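Local coordinates for protein signal recognition particle receptor FtsY (Sulfolobus acidocaldarius, PDB 5L3W) that acts as a receptor for the signal recognition particle, joining an SRP54-type helical bundle domain to a P-loop nucleotide-binding domain of the SRP54 GTPase family, at residues A[59-64]-A[78-83]; A[114-119]-A[226-231]; A[148-153]-A[172-177]. All coordinates share one frame; numbering follows the deposited sequence.

Interaction 1 of 3, residues A[59-64]-A[78-83]; sequences EDLKNN and EIVINT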
loop_
_atom_site.group_PDB
_atom_site.type_symbol
_atom_site.label_atom_id
_atom_site.label_comp_id
_atom_site.label_asym_id
_atom_site.label_seq_id
_atom_site.Cartn_x
_atom_site.Cartn_y
_atom_site.Cartn_z
ATOM N N GLU A 59 20.714 11.586 0.562
ATOM C CA GLU A 59 20.854 12.486 1.700
ATOM C C GLU A 59 20.639 11.738 3.009
ATOM O O GLU A 59 21.410 11.905 3.964
ATOM C CB GLU A 59 19.868 13.655 1.560
ATOM C CG GLU A 59 20.347 14.964 2.178
ATOM C CD GLU A 59 21.734 15.400 1.682
ATOM O OE1 GLU A 59 22.068 15.138 0.503
ATOM O OE2 GLU A 59 22.493 16.003 2.479
ATOM N N ASP A 60 19.616 10.879 3.063
ATOM C CA ASP A 60 19.418 10.051 4.251
ATOM C C ASP A 60 20.598 9.120 4.490
ATOM O O ASP A 60 20.912 8.805 5.641
ATOM C CB ASP A 60 18.125 9.239 4.130
ATOM C CG ASP A 60 16.899 10.122 4.056
ATOM O OD1 ASP A 60 17.047 11.341 4.287
ATOM O OD2 ASP A 60 15.793 9.603 3.777
ATOM N N LEU A 61 21.267 8.682 3.420
ATOM C CA LEU A 61 22.444 7.837 3.575
ATOM C C LEU A 61 23.626 8.614 4.141
ATOM O O LEU A 61 24.316 8.114 5.032
ATOM C CB LEU A 61 22.817 7.205 2.235
ATOM C CG LEU A 61 22.026 5.943 1.918
ATOM C CD1 LEU A 61 22.443 5.399 0.564
ATOM C CD2 LEU A 61 22.213 4.905 3.007
ATOM N N LYS A 62 23.886 9.825 3.634
ATOM C CA LYS A 62 24.955 10.644 4.207
ATOM C C LYS A 62 24.720 10.890 5.692
ATOM O O LYS A 62 25.622 10.702 6.512
ATOM C CB LYS A 62 25.070 11.983 3.476
ATOM C CG LYS A 62 25.422 11.894 2.019
ATOM C CD LYS A 62 25.399 13.280 1.394
ATOM C CE LYS A 62 25.321 13.197 -0.128
ATOM N NZ LYS A 62 24.431 14.234 -0.743
ATOM N N ASN A 63 23.500 11.299 6.056
ATOM C CA ASN A 63 23.217 11.660 7.443
ATOM C C ASN A 63 23.362 10.467 8.378
ATOM O O ASN A 63 23.778 10.624 9.527
ATOM C CB ASN A 63 21.804 12.249 7.563
ATOM C CG ASN A 63 21.635 13.537 6.768
ATOM O OD1 ASN A 63 22.609 14.227 6.462
ATOM N ND2 ASN A 63 20.393 13.864 6.430
ATOM N N ASN A 64 23.000 9.272 7.914
ATOM C CA ASN A 64 23.084 8.088 8.754
ATOM C C ASN A 64 24.477 7.477 8.800
ATOM O O ASN A 64 24.702 6.550 9.582
ATOM C CB ASN A 64 22.103 7.033 8.265
ATOM C CG ASN A 64 20.752 7.163 8.916
ATOM O OD1 ASN A 64 20.455 6.466 9.886
ATOM N ND2 ASN A 64 19.922 8.062 8.390
ATOM N N GLU A 78 25.618 -2.717 6.400
ATOM C CA GLU A 78 24.501 -2.890 7.322
ATOM C C GLU A 78 23.811 -1.560 7.640
ATOM O O GLU A 78 22.579 -1.505 7.759
ATOM C CB GLU A 78 25.002 -3.569 8.594
ATOM C CG GLU A 78 23.992 -3.636 9.709
ATOM C CD GLU A 78 24.595 -4.143 11.005
ATOM O OE1 GLU A 78 25.824 -3.971 11.220
ATOM O OE2 GLU A 78 23.830 -4.719 11.807
ATOM N N ILE A 79 24.585 -0.483 7.783
ATOM C CA ILE A 79 23.992 0.839 7.977
ATOM C C ILE A 79 23.284 1.307 6.712
ATOM O O ILE A 79 22.222 1.955 6.773
ATOM C CB ILE A 79 25.066 1.855 8.388
ATOM C CG1 ILE A 79 25.724 1.468 9.710
ATOM C CG2 ILE A 79 24.464 3.244 8.431
ATOM C CD1 ILE A 79 27.009 2.246 9.970
ATOM N N VAL A 80 23.892 1.044 5.553
ATOM C CA VAL A 80 23.285 1.419 4.281
ATOM C C VAL A 80 21.935 0.728 4.112
ATOM O O VAL A 80 20.936 1.359 3.765
ATOM C CB VAL A 80 24.240 1.083 3.124
ATOM C CG1 VAL A 80 23.494 1.146 1.763
ATOM C CG2 VAL A 80 25.422 2.033 3.166
ATOM N N ILE A 81 21.890 -0.576 4.362
ATOM C CA ILE A 81 20.659 -1.334 4.179
ATOM C C ILE A 81 19.597 -0.887 5.171
ATOM O O ILE A 81 18.415 -0.765 4.822
ATOM C CB ILE A 81 20.941 -2.845 4.302
ATOM C CG1 ILE A 81 21.785 -3.313 3.109
ATOM C CG2 ILE A 81 19.620 -3.649 4.393
ATOM C CD1 ILE A 81 22.103 -4.804 3.104
ATOM N N ASN A 82 19.977 -0.666 6.427
ATOM C CA ASN A 82 18.960 -0.242 7.376
ATOM C C ASN A 82 18.469 1.161 7.050
ATOM O O ASN A 82 17.307 1.490 7.305
ATOM C CB ASN A 82 19.492 -0.320 8.809
ATOM C CG ASN A 82 19.813 -1.753 9.245
ATOM O OD1 ASN A 82 19.260 -2.715 8.705
ATOM N ND2 ASN A 82 20.713 -1.898 10.225
ATOM N N THR A 83 19.336 2.002 6.495
ATOM C CA THR A 83 18.909 3.349 6.138
ATOM C C THR A 83 17.999 3.321 4.925
ATOM O O THR A 83 16.986 4.030 4.886
ATOM C CB THR A 83 20.130 4.224 5.873
ATOM O OG1 THR A 83 21.045 4.064 6.964
ATOM C CG2 THR A 83 19.722 5.686 5.746
#
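Leu-61 and Thr-83 meet between two helical segments, 59-64 and 78-83, whose axes come within 9.7 Å and run in roughly opposed directions, 134° apart. No hydrogen bond crosses between them, and the contact is made by van der Waals packing. Thr-83 fills the middle. Its CB lies 3.6 Å from Leu-61 CD2, and the two side chains pass at a slant. The same CD2 methyl also reaches Val-80 CG1, at 4.2 Å. Thr-83 holds CG2 opposite its own backbone N (OG1 at chi1 -49°), which sends this methyl to Asp-60 O, 3.3 Å away. The other branch of Thr-83, OG1, lies 3.4 Å from Asn-64 CB. The helices 51-66 and 73-93 are neighbours in the SRP54-type helical bundle, the N part of the NG domain. The Asn-64 and Thr-83 side chains overlap while pointing in opposed directions, and the Asn-64 amide folds back on its own helix. Asn-64 ND2 donates to Asp-60 O at 3.0 Å, and the backbone N of Asn-64 reaches that oxygen from the opposite face of the carbonyl plane. Two donors therefore grip this acceptor next to the threonine methyl. The carboxylate of Asp-60 is held by Lys-56 in a salt bridge and by Ser-87 OG. At the far end Ile-79 CG2 touches Asn-64 O at 3.5 Å, while Ile-79 and Val-80 both also pack on Leu-65.

Interaction 2 of 3, residues A[114-119]-A[226-231]; sequences IIFFGV and FRILIL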
loop_
_atom_site.group_PDB
_atom_site.type_symbol
_atom_site.label_atom_id
_atom_site.label_comp_id
_atom_site.label_asym_id
_atom_site.label_seq_id
_atom_site.Cartn_x
_atom_site.Cartn_y
_atom_site.Cartn_z
ATOM N N ILE A 114 -15.268 -1.025 5.279
ATOM C CA ILE A 114 -14.231 -0.518 4.391
ATOM C C ILE A 114 -14.869 -0.155 3.056
ATOM O O ILE A 114 -15.663 -0.928 2.504
ATOM C CB ILE A 114 -13.115 -1.570 4.203
ATOM C CG1 ILE A 114 -12.539 -1.974 5.554
ATOM C CG2 ILE A 114 -12.002 -1.048 3.274
ATOM C CD1 ILE A 114 -11.425 -2.991 5.476
ATOM N N ILE A 115 -14.511 1.008 2.526
ATOM C CA ILE A 115 -14.982 1.437 1.218
ATOM C C ILE A 115 -13.779 1.622 0.297
ATOM O O ILE A 115 -12.703 2.044 0.735
ATOM C CB ILE A 115 -15.836 2.720 1.322
ATOM C CG1 ILE A 115 -16.628 2.946 0.044
ATOM C CG2 ILE A 115 -15.005 3.954 1.643
ATOM C CD1 ILE A 115 -17.701 4.014 0.209
ATOM N N PHE A 116 -13.960 1.294 -0.982
ATOM C CA PHE A 116 -12.877 1.278 -1.956
ATOM C C PHE A 116 -13.182 2.246 -3.084
ATOM O O PHE A 116 -14.259 2.179 -3.682
ATOM C CB PHE A 116 -12.670 -0.131 -2.526
ATOM C CG PHE A 116 -12.231 -1.148 -1.507
ATOM C CD1 PHE A 116 -13.161 -1.797 -0.703
ATOM C CD2 PHE A 116 -10.888 -1.482 -1.372
ATOM C CE1 PHE A 116 -12.759 -2.748 0.243
ATOM C CE2 PHE A 116 -10.480 -2.438 -0.436
ATOM C CZ PHE A 116 -11.425 -3.063 0.376
ATOM N N PHE A 117 -12.219 3.111 -3.401
ATOM C CA PHE A 117 -12.313 4.053 -4.508
ATOM C C PHE A 117 -11.381 3.649 -5.641
ATOM O O PHE A 117 -10.425 2.899 -5.454
ATOM C CB PHE A 117 -11.952 5.474 -4.052
ATOM C CG PHE A 117 -12.794 5.984 -2.920
ATOM C CD1 PHE A 117 -14.161 5.736 -2.884
ATOM C CD2 PHE A 117 -12.223 6.711 -1.895
ATOM C CE1 PHE A 117 -14.937 6.191 -1.827
ATOM C CE2 PHE A 117 -12.996 7.187 -0.841
ATOM C CZ PHE A 117 -14.351 6.922 -0.803
ATOM N N GLY A 118 -11.648 4.182 -6.811
ATOM C CA GLY A 118 -10.727 4.050 -7.918
ATOM C C GLY A 118 -11.472 4.003 -9.232
ATOM O O GLY A 118 -12.667 3.721 -9.297
ATOM N N VAL A 119 -10.729 4.257 -10.310
ATOM C CA VAL A 119 -11.292 4.307 -11.652
ATOM C C VAL A 119 -11.275 2.908 -12.256
ATOM O O VAL A 119 -10.841 1.952 -11.606
ATOM C CB VAL A 119 -10.525 5.330 -12.513
ATOM C CG1 VAL A 119 -10.549 6.710 -11.816
ATOM C CG2 VAL A 119 -9.088 4.872 -12.747
ATOM N N PHE A 226 -12.915 3.056 7.173
ATOM C CA PHE A 226 -11.612 3.132 6.523
ATOM C C PHE A 226 -11.858 3.274 5.037
ATOM O O PHE A 226 -12.668 2.528 4.477
ATOM C CB PHE A 226 -10.782 1.885 6.818
ATOM C CG PHE A 226 -9.320 2.052 6.567
ATOM C CD1 PHE A 226 -8.641 3.150 7.063
ATOM C CD2 PHE A 226 -8.610 1.078 5.878
ATOM C CE1 PHE A 226 -7.283 3.294 6.850
ATOM C CE2 PHE A 226 -7.239 1.210 5.663
ATOM C CZ PHE A 226 -6.580 2.319 6.149
ATOM N N ARG A 227 -11.199 4.245 4.409
ATOM C CA ARG A 227 -11.376 4.514 2.988
ATOM C C ARG A 227 -10.064 4.258 2.255
ATOM O O ARG A 227 -9.036 4.864 2.582
ATOM C CB ARG A 227 -11.836 5.947 2.762
ATOM C CG ARG A 227 -12.991 6.409 3.619
ATOM C CD ARG A 227 -13.026 7.931 3.587
ATOM N NE ARG A 227 -14.141 8.503 4.317
ATOM C CZ ARG A 227 -14.548 9.762 4.176
ATOM N NH1 ARG A 227 -13.938 10.570 3.314
ATOM N NH2 ARG A 227 -15.566 10.213 4.893
ATOM N N ILE A 228 -10.108 3.405 1.239
ATOM C CA ILE A 228 -8.924 2.992 0.501
ATOM C C ILE A 228 -9.077 3.380 -0.963
ATOM O O ILE A 228 -10.065 3.018 -1.610
ATOM C CB ILE A 228 -8.679 1.477 0.628
ATOM C CG1 ILE A 228 -8.389 1.117 2.086
ATOM C CG2 ILE A 228 -7.527 1.074 -0.272
ATOM C CD1 ILE A 228 -8.311 -0.360 2.341
ATOM N N LEU A 229 -8.086 4.097 -1.485
ATOM C CA LEU A 229 -7.987 4.366 -2.909
ATOM C C LEU A 229 -7.110 3.314 -3.574
ATOM O O LEU A 229 -6.059 2.939 -3.045
ATOM C CB LEU A 229 -7.408 5.762 -3.134
ATOM C CG LEU A 229 -7.180 6.208 -4.570
ATOM C CD1 LEU A 229 -8.502 6.209 -5.380
ATOM C CD2 LEU A 229 -6.532 7.581 -4.564
ATOM N N ILE A 230 -7.555 2.831 -4.728
ATOM C CA ILE A 230 -6.821 1.851 -5.514
ATOM C C ILE A 230 -6.185 2.580 -6.686
ATOM O O ILE A 230 -6.876 3.284 -7.432
ATOM C CB ILE A 230 -7.749 0.734 -6.027
ATOM C CG1 ILE A 230 -8.606 0.158 -4.897
ATOM C CG2 ILE A 230 -6.932 -0.369 -6.686
ATOM C CD1 ILE A 230 -7.812 -0.660 -3.926
ATOM N N LEU A 231 -4.882 2.403 -6.864
ATOM C CA LEU A 231 -4.143 3.085 -7.916
ATOM C C LEU A 231 -3.255 2.088 -8.642
ATOM O O LEU A 231 -2.649 1.224 -8.010
ATOM C CB LEU A 231 -3.266 4.211 -7.356
ATOM C CG LEU A 231 -3.935 5.411 -6.700
ATOM C CD1 LEU A 231 -2.832 6.344 -6.255
ATOM C CD2 LEU A 231 -4.870 6.107 -7.695
HETATM O O HOH W 1 -8.035 5.039 -9.316
#
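Ile-115 and Phe-117 use their backbone N and O atoms to bind segment 226-231, in a pairing of two parallel strands. This is part of the central sheet of a P-loop NTPase fold, with strand 112-117 between strands 196-200 and 226-232. Ile-115 N donates to Phe-226 O at 3.1 Å, and Ile-115 O accepts from Ile-228 N at 3.0 Å. Phe-117 N gives the shortest of the four bonds, 2.8 Å to Ile-228 O, with an N-H...O angle of 170°. Phe-117 O accepts from Ile-230 N at 3.0 Å, but this donor stands 36° out of the carbonyl plane. At Val-119 a water links the two backbones. It accepts from Val-119 N at 3.0 Å and donates to Ile-230 O at 2.8 Å. Val-119 also touches GDP, and Gly-118 fits the start of a Walker A loop. The backbones of Ile-114 and Phe-116 turn the other way, to strand 196-200. That of Arg-227 pairs with Asp-253 and Ala-254. Arg-227 N also donates to Asp-253 OD2, and its NH1 is bonded to Gly-251 O. Arg-227 holds CG beside its backbone N (chi1 -49°), where it lies along Ile-115 CG2 at 3.7 Å. On the other face Ile-228 CD1 touches both Ile-114 CG2 and Phe-116 CE2, and Ile-230 CD1 meets the Phe-116 ring edge, 4.1 Å from CD2.

Interaction 3 of 3, residues A[148-153]-A[172-177]; sequences DTFRAA and GKYGAD. With GDP (guanosine-5'-diphosphate), chain B.
Tyr-174 lies across the carbonyl groups of Thr-149 and Phe-150 and against Ala-152 CB. Its CB holds CG opposite the backbone N (chi1 -179°), which carries the ring across to the other segment. CG and CD1 pass Thr-149 O, with CD1 at 3.5 Å. CE1 lies near Phe-150 O and 3.7 Å from Ala-152 CB, and CZ passes the same oxygen. At the tip, OH donates to Phe-150 O at 2.7 Å, in the carbonyl plane and on a lone pair. The Phe-150 ring lies obliquely to the tyrosine, planes 57° apart. One of its faces receives Gly-175 CA, 3.5 Å from the ring centroid, in a CH-pi contact. Gly-175 is the third residue of a type II turn from Lys-173 to Ala-176, and its N donates to Thr-149 O at 2.8 Å. Thr-149 OG1 donates to Ala-176 O at 2.6 Å. Arg-151 turns from this contact to GDP, with NH1 bonded to O3B at 2.9 Å. Asp-148 OD2 forms a longer salt bridge with Arg-151 NE and also accepts from Gly-203 N, consistent with a second-shell position. The contact joins two strand-to-helix loops: one leads from strand 142-146 into helix 152-164, the other from edge strand 168-170 into helix 178-191.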
loop_
_atom_site.group_PDB
_atom_site.type_symbol
_atom_site.label_atom_id
_atom_site.label_comp_id
_atom_site.label_asym_id
_atom_site.label_seq_id
_atom_site.Cartn_x
_atom_site.Cartn_y
_atom_site.Cartn_z
ATOM N N ASP A 148 -21.135 -0.292 -7.232
ATOM C CA ASP A 148 -20.988 0.170 -8.615
ATOM C C ASP A 148 -22.142 -0.409 -9.439
ATOM O O ASP A 148 -21.978 -1.284 -10.294
ATOM C CB ASP A 148 -19.626 -0.236 -9.164
ATOM C CG ASP A 148 -19.315 0.401 -10.518
ATOM O OD1 ASP A 148 -20.225 0.992 -11.147
ATOM O OD2 ASP A 148 -18.141 0.303 -10.951
ATOM N N THR A 149 -23.339 0.113 -9.159
ATOM C CA THR A 149 -24.584 -0.511 -9.590
ATOM C C THR A 149 -24.925 -0.256 -11.054
ATOM O O THR A 149 -25.885 -0.854 -11.568
ATOM C CB THR A 149 -25.748 -0.030 -8.703
ATOM O OG1 THR A 149 -26.054 1.337 -8.995
ATOM C CG2 THR A 149 -25.394 -0.160 -7.222
ATOM N N PHE A 150 -24.188 0.620 -11.733
ATOM C CA PHE A 150 -24.441 0.880 -13.145
ATOM C C PHE A 150 -23.411 0.233 -14.069
ATOM O O PHE A 150 -23.699 0.051 -15.254
ATOM C CB PHE A 150 -24.492 2.397 -13.405
ATOM C CG PHE A 150 -25.833 3.029 -13.098
ATOM C CD1 PHE A 150 -26.204 3.322 -11.790
ATOM C CD2 PHE A 150 -26.717 3.342 -14.123
ATOM C CE1 PHE A 150 -27.436 3.908 -11.510
ATOM C CE2 PHE A 150 -27.952 3.923 -13.850
ATOM C CZ PHE A 150 -28.313 4.207 -12.544
ATOM N N ARG A 151 -22.226 -0.113 -13.564
ATOM C CA ARG A 151 -21.237 -0.855 -14.349
ATOM C C ARG A 151 -21.546 -2.335 -14.172
ATOM O O ARG A 151 -21.017 -3.003 -13.281
ATOM C CB ARG A 151 -19.813 -0.518 -13.918
ATOM C CG ARG A 151 -18.753 -0.977 -14.909
ATOM C CD ARG A 151 -17.332 -0.616 -14.466
ATOM N NE ARG A 151 -16.812 -1.523 -13.440
ATOM C CZ ARG A 151 -15.548 -1.943 -13.375
ATOM N NH1 ARG A 151 -14.661 -1.553 -14.283
ATOM N NH2 ARG A 151 -15.165 -2.762 -12.403
ATOM N N ALA A 152 -22.422 -2.854 -15.031
ATOM C CA ALA A 152 -22.842 -4.241 -14.898
ATOM C C ALA A 152 -21.673 -5.206 -15.047
ATOM O O ALA A 152 -21.756 -6.347 -14.575
ATOM C CB ALA A 152 -23.938 -4.555 -15.914
ATOM N N ALA A 153 -20.582 -4.770 -15.675
ATOM C CA ALA A 153 -19.388 -5.603 -15.753
ATOM C C ALA A 153 -18.830 -5.897 -14.363
ATOM O O ALA A 153 -18.548 -7.056 -14.033
ATOM C CB ALA A 153 -18.335 -4.922 -16.629
ATOM N N GLY A 172 -27.917 -5.065 -5.709
ATOM C CA GLY A 172 -29.251 -4.647 -6.058
ATOM C C GLY A 172 -29.505 -4.843 -7.540
ATOM O O GLY A 172 -28.659 -5.326 -8.286
ATOM N N LYS A 173 -30.714 -4.461 -7.951
ATOM C CA LYS A 173 -31.044 -4.398 -9.366
ATOM C C LYS A 173 -30.024 -3.524 -10.083
ATOM O O LYS A 173 -29.370 -2.679 -9.460
ATOM C CB LYS A 173 -32.458 -3.857 -9.572
ATOM C CG LYS A 173 -33.551 -4.761 -9.022
ATOM C CD LYS A 173 -34.939 -4.215 -9.331
ATOM C CE LYS A 173 -36.025 -5.132 -8.785
ATOM N NZ LYS A 173 -37.399 -4.606 -9.039
ATOM N N TYR A 174 -29.853 -3.737 -11.380
ATOM C CA TYR A 174 -29.045 -2.827 -12.169
ATOM C C TYR A 174 -29.544 -1.397 -11.995
ATOM O O TYR A 174 -30.753 -1.141 -12.011
ATOM C CB TYR A 174 -29.094 -3.230 -13.644
ATOM C CG TYR A 174 -28.250 -2.330 -14.497
ATOM C CD1 TYR A 174 -26.872 -2.451 -14.494
ATOM C CD2 TYR A 174 -28.827 -1.341 -15.282
ATOM C CE1 TYR A 174 -26.089 -1.631 -15.260
ATOM C CE2 TYR A 174 -28.056 -0.509 -16.051
ATOM C CZ TYR A 174 -26.682 -0.657 -16.037
ATOM O OH TYR A 174 -25.889 0.170 -16.810
ATOM N N GLY A 175 -28.607 -0.471 -11.806
ATOM C CA GLY A 175 -28.969 0.918 -11.582
ATOM C C GLY A 175 -29.588 1.222 -10.232
ATOM O O GLY A 175 -30.201 2.282 -10.066
ATOM N N ALA A 176 -29.454 0.326 -9.258
ATOM C CA ALA A 176 -30.065 0.571 -7.963
ATOM C C ALA A 176 -29.293 1.643 -7.202
ATOM O O ALA A 176 -28.142 1.954 -7.506
ATOM C CB ALA A 176 -30.135 -0.715 -7.139
ATOM N N ASP A 177 -29.962 2.229 -6.226
ATOM C CA ASP A 177 -29.373 3.217 -5.335
ATOM C C ASP A 177 -28.145 2.594 -4.696
ATOM O O ASP A 177 -28.276 1.642 -3.916
ATOM C CB ASP A 177 -30.407 3.648 -4.283
ATOM C CG ASP A 177 -29.872 4.682 -3.306
ATOM O OD1 ASP A 177 -28.639 4.848 -3.184
ATOM O OD2 ASP A 177 -30.696 5.327 -2.633
HETATM P PB GDP B . -11.359 -2.937 -12.351
HETATM O O1B GDP B . -12.191 -3.668 -11.324
HETATM O O2B GDP B . -10.970 -1.586 -11.799
HETATM O O3B GDP B . -12.135 -2.712 -13.623
HETATM O O3A GDP B . -10.011 -3.778 -12.589
HETATM P PA GDP B . -9.890 -5.388 -12.501
HETATM O O1A GDP B . -10.019 -5.927 -11.094
HETATM O O2A GDP B . -10.884 -6.034 -13.444
HETATM O "O5'" GDP B . -8.391 -5.590 -13.028
HETATM C "C5'" GDP B . -8.051 -5.264 -14.382
HETATM C "C4'" GDP B . -6.872 -6.127 -14.817
HETATM O "O4'" GDP B . -5.723 -5.800 -14.020
HETATM C "C3'" GDP B . -7.183 -7.597 -14.558
HETATM O "O3'" GDP B . -6.835 -8.423 -15.676
HETATM C "C2'" GDP B . -6.323 -7.951 -13.368
HETATM O "O2'" GDP B . -5.926 -9.321 -13.389
HETATM C "C1'" GDP B . -5.148 -6.993 -13.499
HETATM N N9 GDP B . -4.505 -6.783 -12.186
HETATM C C8 GDP B . -5.087 -6.308 -11.066
HETATM N N7 GDP B . -4.207 -6.274 -10.036
HETATM C C5 GDP B . -3.026 -6.731 -10.503
HETATM C C6 GDP B . -1.664 -6.948 -9.958
HETATM O O6 GDP B . -1.388 -6.685 -8.771
HETATM N N1 GDP B . -0.732 -7.447 -10.776
HETATM C C2 GDP B . -0.982 -7.747 -12.066
HETATM N N2 GDP B . 0.028 -8.244 -12.825
HETATM N N3 GDP B . -2.202 -7.570 -12.633
HETATM C C4 GDP B . -3.233 -7.073 -11.916
#

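In the fold
From the N terminus, interaction 1 comes first. Thirteen residues separate its two segments, and it brings helix 51-66 against helix 73-93. It is complete before the next contact opens. Its centre is 34 Å from that of interaction 2, and it belongs to the helical bundle. Interaction 2 opens on strand 112-117 and closes on strand 226-232, enclosing 106 residues. Interaction 3 nests within that span. It brings together two loops flanking helix 152-164 and strand 168-170, towards one edge of the sheet. No contacts cross along the chain. Interactions 2 and 3 do not touch, their nearest atoms being about 6 Å apart, but each contributes a residue to the GDP pocket, Val-119 and Arg-151.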